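Local coordinates for protein paenibacillus xanthan lyase (Paenibacillus, PDB 6F2P) that cleaves the polysaccharide xanthan by a lyase reaction, as a calcium-binding, multidomain enzyme related to polysaccharide lyase family 8, at residues L836-M849 and K858-P870. Sequence-based numbering, arbitrary orientation.
Sequences LSINGTNVGSAQDM and KEFTMGSYSFTSP
Gly844 and Gly863 bring the two backbones together, their CA atoms 4.6 Å apart, while the 8.3 Å spacing between the axes of strands 836-838 and 858-867 is too wide for backbone pairing, and no hydrogen bond runs directly between the segments. Water 1 bridges the two segments instead: it donates to Ser845 O and Met862 O and accepts from Gln847 NE2. Ile838 lies against the Tyr865 ring, its CG2 3.8 Å from the ring centroid and 20° off the normal, a CH-pi contact displaced toward the rim. Val843 CG2 reaches Tyr865 CD1 at 3.5 Å, and Thr841 CB lies at the ring edge. With CG of Tyr865 anti to the backbone N, the ring extends along the hairpin to its type I' turn, Ile838 to Thr841. Were Tyr865 replaced by an alanine, the Ile838 and Val843 methyls would probably lose their aromatic partner, and a gap would open beneath the turn. This packing joins two antiparallel sheets of a beta-sandwich: 836-849 belongs to the hairpin flanked by strand 871-882, whereas 858-867 pairs with strand 817-826. Met862 and Gly863 form a classic beta bulge against strand 817-826. The Met862 chain folds back on itself, bringing CE to 3.7 Å from Leu836 CB, while Leu836 CD2 meets Met862 CB. Farther along, Met849 SD sits over the centre of the Phe860 ring, 3.6 Å from its centroid and 3° off the normal, a Met-aromatic contact. Gln847 OE1 approaches the same ring in plane, 3.2 Å from Phe860 CD2, with amide and ring planes turned 81° apart.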
loop_
_atom_site.group_PDB
_atom_site.type_symbol
_atom_site.label_atom_id
_atom_site.label_comp_id
_atom_site.label_asym_id
_atom_site.label_seq_id
_atom_site.Cartn_x
_atom_site.Cartn_y
_atom_site.Cartn_z
ATOM N N LEU A 836 26.398 12.324 -18.448
ATOM C CA LEU A 836 25.345 11.317 -18.442
ATOM C C LEU A 836 25.821 10.021 -17.795
ATOM O O LEU A 836 26.939 9.559 -18.042
ATOM C CB LEU A 836 24.877 11.026 -19.865
ATOM C CG LEU A 836 23.925 9.840 -20.025
ATOM C CD1 LEU A 836 22.530 10.190 -19.514
ATOM C CD2 LEU A 836 23.875 9.388 -21.466
ATOM N N SER A 837 24.972 9.445 -16.953
ATOM C CA SER A 837 25.210 8.111 -16.427
ATOM C C SER A 837 23.947 7.288 -16.624
ATOM O O SER A 837 22.845 7.832 -16.667
ATOM C CB SER A 837 25.602 8.150 -14.944
ATOM O OG SER A 837 24.550 8.635 -14.123
ATOM N N ILE A 838 24.106 5.979 -16.771
ATOM C CA ILE A 838 22.963 5.088 -16.856
ATOM C C ILE A 838 23.170 4.007 -15.823
ATOM O O ILE A 838 24.212 3.355 -15.804
ATOM C CB ILE A 838 22.830 4.446 -18.252
ATOM C CG1 ILE A 838 22.564 5.516 -19.311
ATOM C CG2 ILE A 838 21.715 3.417 -18.265
ATOM C CD1 ILE A 838 22.664 5.011 -20.728
ATOM N N ASN A 839 22.183 3.832 -14.951
ATOM C CA ASN A 839 22.246 2.806 -13.918
ATOM C C ASN A 839 23.513 2.855 -13.059
ATOM O O ASN A 839 23.986 1.822 -12.584
ATOM C CB ASN A 839 22.071 1.416 -14.536
ATOM C CG ASN A 839 20.624 1.101 -14.846
ATOM O OD1 ASN A 839 19.801 2.001 -15.025
ATOM N ND2 ASN A 839 20.297 -0.183 -14.889
ATOM N N GLY A 840 24.059 4.057 -12.871
ATOM C CA GLY A 840 25.225 4.245 -12.025
ATOM C C GLY A 840 26.555 4.225 -12.762
ATOM O O GLY A 840 27.612 4.434 -12.163
ATOM N N THR A 841 26.498 3.969 -14.065
ATOM C CA THR A 841 27.681 3.933 -14.914
ATOM C C THR A 841 27.704 5.180 -15.791
ATOM O O THR A 841 26.763 5.416 -16.549
ATOM C CB THR A 841 27.635 2.701 -15.847
ATOM O OG1 THR A 841 27.527 1.501 -15.071
ATOM C CG2 THR A 841 28.870 2.636 -16.737
ATOM N N ASN A 842 28.760 5.983 -15.699
ATOM C CA ASN A 842 28.889 7.122 -16.603
ATOM C C ASN A 842 28.953 6.638 -18.044
ATOM O O ASN A 842 29.479 5.560 -18.318
ATOM C CB ASN A 842 30.127 7.954 -16.287
ATOM C CG ASN A 842 29.939 8.847 -15.084
ATOM O OD1 ASN A 842 30.886 9.468 -14.611
ATOM N ND2 ASN A 842 28.717 8.913 -14.576
ATOM N N VAL A 843 28.396 7.423 -18.957
ATOM C CA VAL A 843 28.481 7.114 -20.377
ATOM C C VAL A 843 29.128 8.280 -21.099
ATOM O O VAL A 843 28.600 9.396 -21.084
ATOM C CB VAL A 843 27.100 6.860 -20.995
ATOM C CG1 VAL A 843 27.214 6.773 -22.514
ATOM C CG2 VAL A 843 26.489 5.590 -20.427
ATOM N N GLY A 844 30.273 8.021 -21.722
ATOM C CA GLY A 844 31.012 9.055 -22.417
ATOM C C GLY A 844 31.659 10.056 -21.482
ATOM O O GLY A 844 31.682 9.857 -20.267
ATOM N N SER A 845 32.188 11.134 -22.050
ATOM C CA SER A 845 32.765 12.212 -21.263
ATOM C C SER A 845 31.706 13.281 -20.992
ATOM O O SER A 845 30.590 13.197 -21.498
ATOM C CB SER A 845 33.989 12.811 -21.975
ATOM O OG SER A 845 33.683 13.255 -23.287
ATOM N N ALA A 846 32.044 14.282 -20.187
ATOM C CA ALA A 846 31.089 15.347 -19.897
ATOM C C ALA A 846 30.969 16.270 -21.099
ATOM O O ALA A 846 31.940 16.485 -21.823
ATOM C CB ALA A 846 31.494 16.128 -18.635
ATOM N N GLN A 847 29.774 16.803 -21.316
ATOM C CA GLN A 847 29.528 17.636 -22.480
ATOM C C GLN A 847 29.227 19.059 -22.061
ATOM O O GLN A 847 28.292 19.305 -21.295
ATOM C CB GLN A 847 28.347 17.088 -23.280
ATOM C CG GLN A 847 28.609 15.743 -23.927
ATOM C CD GLN A 847 29.168 15.873 -25.330
ATOM O OE1 GLN A 847 29.260 16.973 -25.880
ATOM N NE2 GLN A 847 29.536 14.746 -25.920
ATOM N N ASP A 848 30.017 19.999 -22.559
ATOM C CA ASP A 848 29.724 21.404 -22.325
ATOM C C ASP A 848 28.581 21.814 -23.258
ATOM O O ASP A 848 28.756 21.932 -24.484
ATOM C CB ASP A 848 30.984 22.264 -22.502
ATOM C CG ASP A 848 30.685 23.749 -22.559
ATOM O OD1 ASP A 848 29.612 24.178 -22.080
ATOM O OD2 ASP A 848 31.535 24.492 -23.093
ATOM N N MET A 849 27.413 22.021 -22.652
ATOM C CA MET A 849 26.174 22.286 -23.371
ATOM C C MET A 849 25.979 23.764 -23.699
ATOM O O MET A 849 24.905 24.165 -24.146
ATOM C CB MET A 849 24.984 21.791 -22.550
ATOM C CG MET A 849 25.097 20.359 -22.065
ATOM S SD MET A 849 24.790 19.236 -23.420
ATOM C CE MET A 849 24.521 17.684 -22.579
ATOM N N LYS A 858 21.170 21.722 -30.795
ATOM C CA LYS A 858 22.172 20.799 -31.314
ATOM C C LYS A 858 21.895 19.398 -30.798
ATOM O O LYS A 858 21.287 19.224 -29.745
ATOM C CB LYS A 858 23.584 21.222 -30.894
ATOM C CG LYS A 858 24.049 22.554 -31.454
ATOM C CD LYS A 858 25.554 22.713 -31.308
ATOM C CE LYS A 858 26.003 22.659 -29.848
ATOM N NZ LYS A 858 27.488 22.839 -29.701
ATOM N N GLU A 859 22.345 18.397 -31.541
ATOM C CA GLU A 859 22.203 17.016 -31.112
ATOM C C GLU A 859 23.519 16.529 -30.525
ATOM O O GLU A 859 24.490 16.327 -31.256
ATOM C CB GLU A 859 21.825 16.127 -32.290
ATOM C CG GLU A 859 21.231 14.813 -31.862
ATOM C CD GLU A 859 19.791 14.960 -31.428
ATOM O OE1 GLU A 859 19.119 15.906 -31.902
ATOM O OE2 GLU A 859 19.327 14.132 -30.616
ATOM N N PHE A 860 23.552 16.341 -29.209
ATOM C CA PHE A 860 24.754 15.864 -28.543
ATOM C C PHE A 860 24.790 14.347 -28.520
ATOM O O PHE A 860 23.810 13.704 -28.157
ATOM C CB PHE A 860 24.835 16.407 -27.111
ATOM C CG PHE A 860 25.144 17.871 -27.039
ATOM C CD1 PHE A 860 24.151 18.819 -27.270
ATOM C CD2 PHE A 860 26.427 18.307 -26.747
ATOM C CE1 PHE A 860 24.432 20.177 -27.210
ATOM C CE2 PHE A 860 26.717 19.665 -26.681
ATOM C CZ PHE A 860 25.716 20.602 -26.914
ATOM N N THR A 861 25.924 13.776 -28.910
ATOM C CA THR A 861 26.145 12.347 -28.753
ATOM C C THR A 861 26.863 12.119 -27.429
ATOM O O THR A 861 28.045 12.436 -27.291
ATOM C CB THR A 861 26.989 11.775 -29.899
ATOM O OG1 THR A 861 26.407 12.147 -31.149
ATOM C CG2 THR A 861 27.039 10.263 -29.813
ATOM N N MET A 862 26.142 11.584 -26.451
ATOM C CA MET A 862 26.695 11.407 -25.117
ATOM C C MET A 862 27.659 10.236 -25.101
ATOM O O MET A 862 28.734 10.305 -24.505
ATOM C CB MET A 862 25.582 11.172 -24.094
ATOM C CG MET A 862 24.401 12.127 -24.201
ATOM S SD MET A 862 24.871 13.838 -23.933
ATOM C CE MET A 862 25.528 13.763 -22.265
ATOM N N GLY A 863 27.267 9.154 -25.758
ATOM C CA GLY A 863 28.092 7.965 -25.788
ATOM C C GLY A 863 27.277 6.700 -25.926
ATOM O O GLY A 863 26.057 6.747 -26.071
ATOM N N SER A 864 27.952 5.561 -25.857
ATOM C CA SER A 864 27.308 4.280 -26.101
ATOM C C SER A 864 27.118 3.462 -24.816
ATOM O O SER A 864 27.911 3.569 -23.878
ATOM C CB SER A 864 28.121 3.496 -27.122
ATOM O OG SER A 864 27.431 2.334 -27.525
ATOM N N TYR A 865 26.066 2.646 -24.790
ATOM C CA TYR A 865 25.726 1.846 -23.621
ATOM C C TYR A 865 25.033 0.560 -24.037
ATOM O O TYR A 865 24.239 0.540 -24.985
ATOM C CB TYR A 865 24.804 2.628 -22.689
ATOM C CG TYR A 865 24.572 1.981 -21.332
ATOM C CD1 TYR A 865 25.406 2.263 -20.259
ATOM C CD2 TYR A 865 23.510 1.106 -21.122
ATOM C CE1 TYR A 865 25.198 1.686 -19.018
ATOM C CE2 TYR A 865 23.295 0.525 -19.886
ATOM C CZ TYR A 865 24.143 0.820 -18.834
ATOM O OH TYR A 865 23.939 0.253 -17.589
ATOM N N SER A 866 25.322 -0.518 -23.318
ATOM C CA SER A 866 24.729 -1.805 -23.644
ATOM C C SER A 866 23.572 -2.161 -22.709
ATOM O O SER A 866 23.761 -2.339 -21.503
ATOM C CB SER A 866 25.792 -2.899 -23.641
ATOM O OG SER A 866 25.240 -4.119 -24.098
ATOM N N PHE A 867 22.374 -2.245 -23.281
ATOM C CA PHE A 867 21.178 -2.599 -22.534
ATOM C C PHE A 867 20.884 -4.062 -22.798
ATOM O O PHE A 867 20.343 -4.415 -23.847
ATOM C CB PHE A 867 19.999 -1.735 -22.968
ATOM C CG PHE A 867 20.284 -0.254 -22.928
ATOM C CD1 PHE A 867 20.964 0.370 -23.973
ATOM C CD2 PHE A 867 19.869 0.518 -21.847
ATOM C CE1 PHE A 867 21.227 1.735 -23.937
ATOM C CE2 PHE A 867 20.129 1.883 -21.807
ATOM C CZ PHE A 867 20.807 2.492 -22.854
ATOM N N THR A 868 21.254 -4.905 -21.838
ATOM C CA THR A 868 21.250 -6.355 -22.020
ATOM C C THR A 868 19.837 -6.914 -22.043
ATOM O O THR A 868 19.548 -7.879 -22.752
ATOM C CB THR A 868 22.038 -7.050 -20.895
ATOM O OG1 THR A 868 21.407 -6.784 -19.635
ATOM C CG2 THR A 868 23.473 -6.535 -20.849
ATOM N N SER A 869 18.959 -6.293 -21.263
ATOM C CA SER A 869 17.577 -6.733 -21.137
ATOM C C SER A 869 16.637 -5.547 -21.351
ATOM O O SER A 869 17.001 -4.400 -21.078
ATOM C CB SER A 869 17.344 -7.351 -19.754
ATOM O OG SER A 869 17.722 -6.446 -18.732
ATOM N N PRO A 870 15.423 -5.817 -21.851
ATOM C CA PRO A 870 14.469 -4.735 -22.066
ATOM C C PRO A 870 13.822 -4.370 -20.737
ATOM O O PRO A 870 13.529 -5.255 -19.928
ATOM C CB PRO A 870 13.444 -5.366 -23.004
ATOM C CG PRO A 870 13.458 -6.808 -22.641
ATOM C CD PRO A 870 14.865 -7.130 -22.221
HETATM O O HOH W 1 30.060 12.442 -23.958
#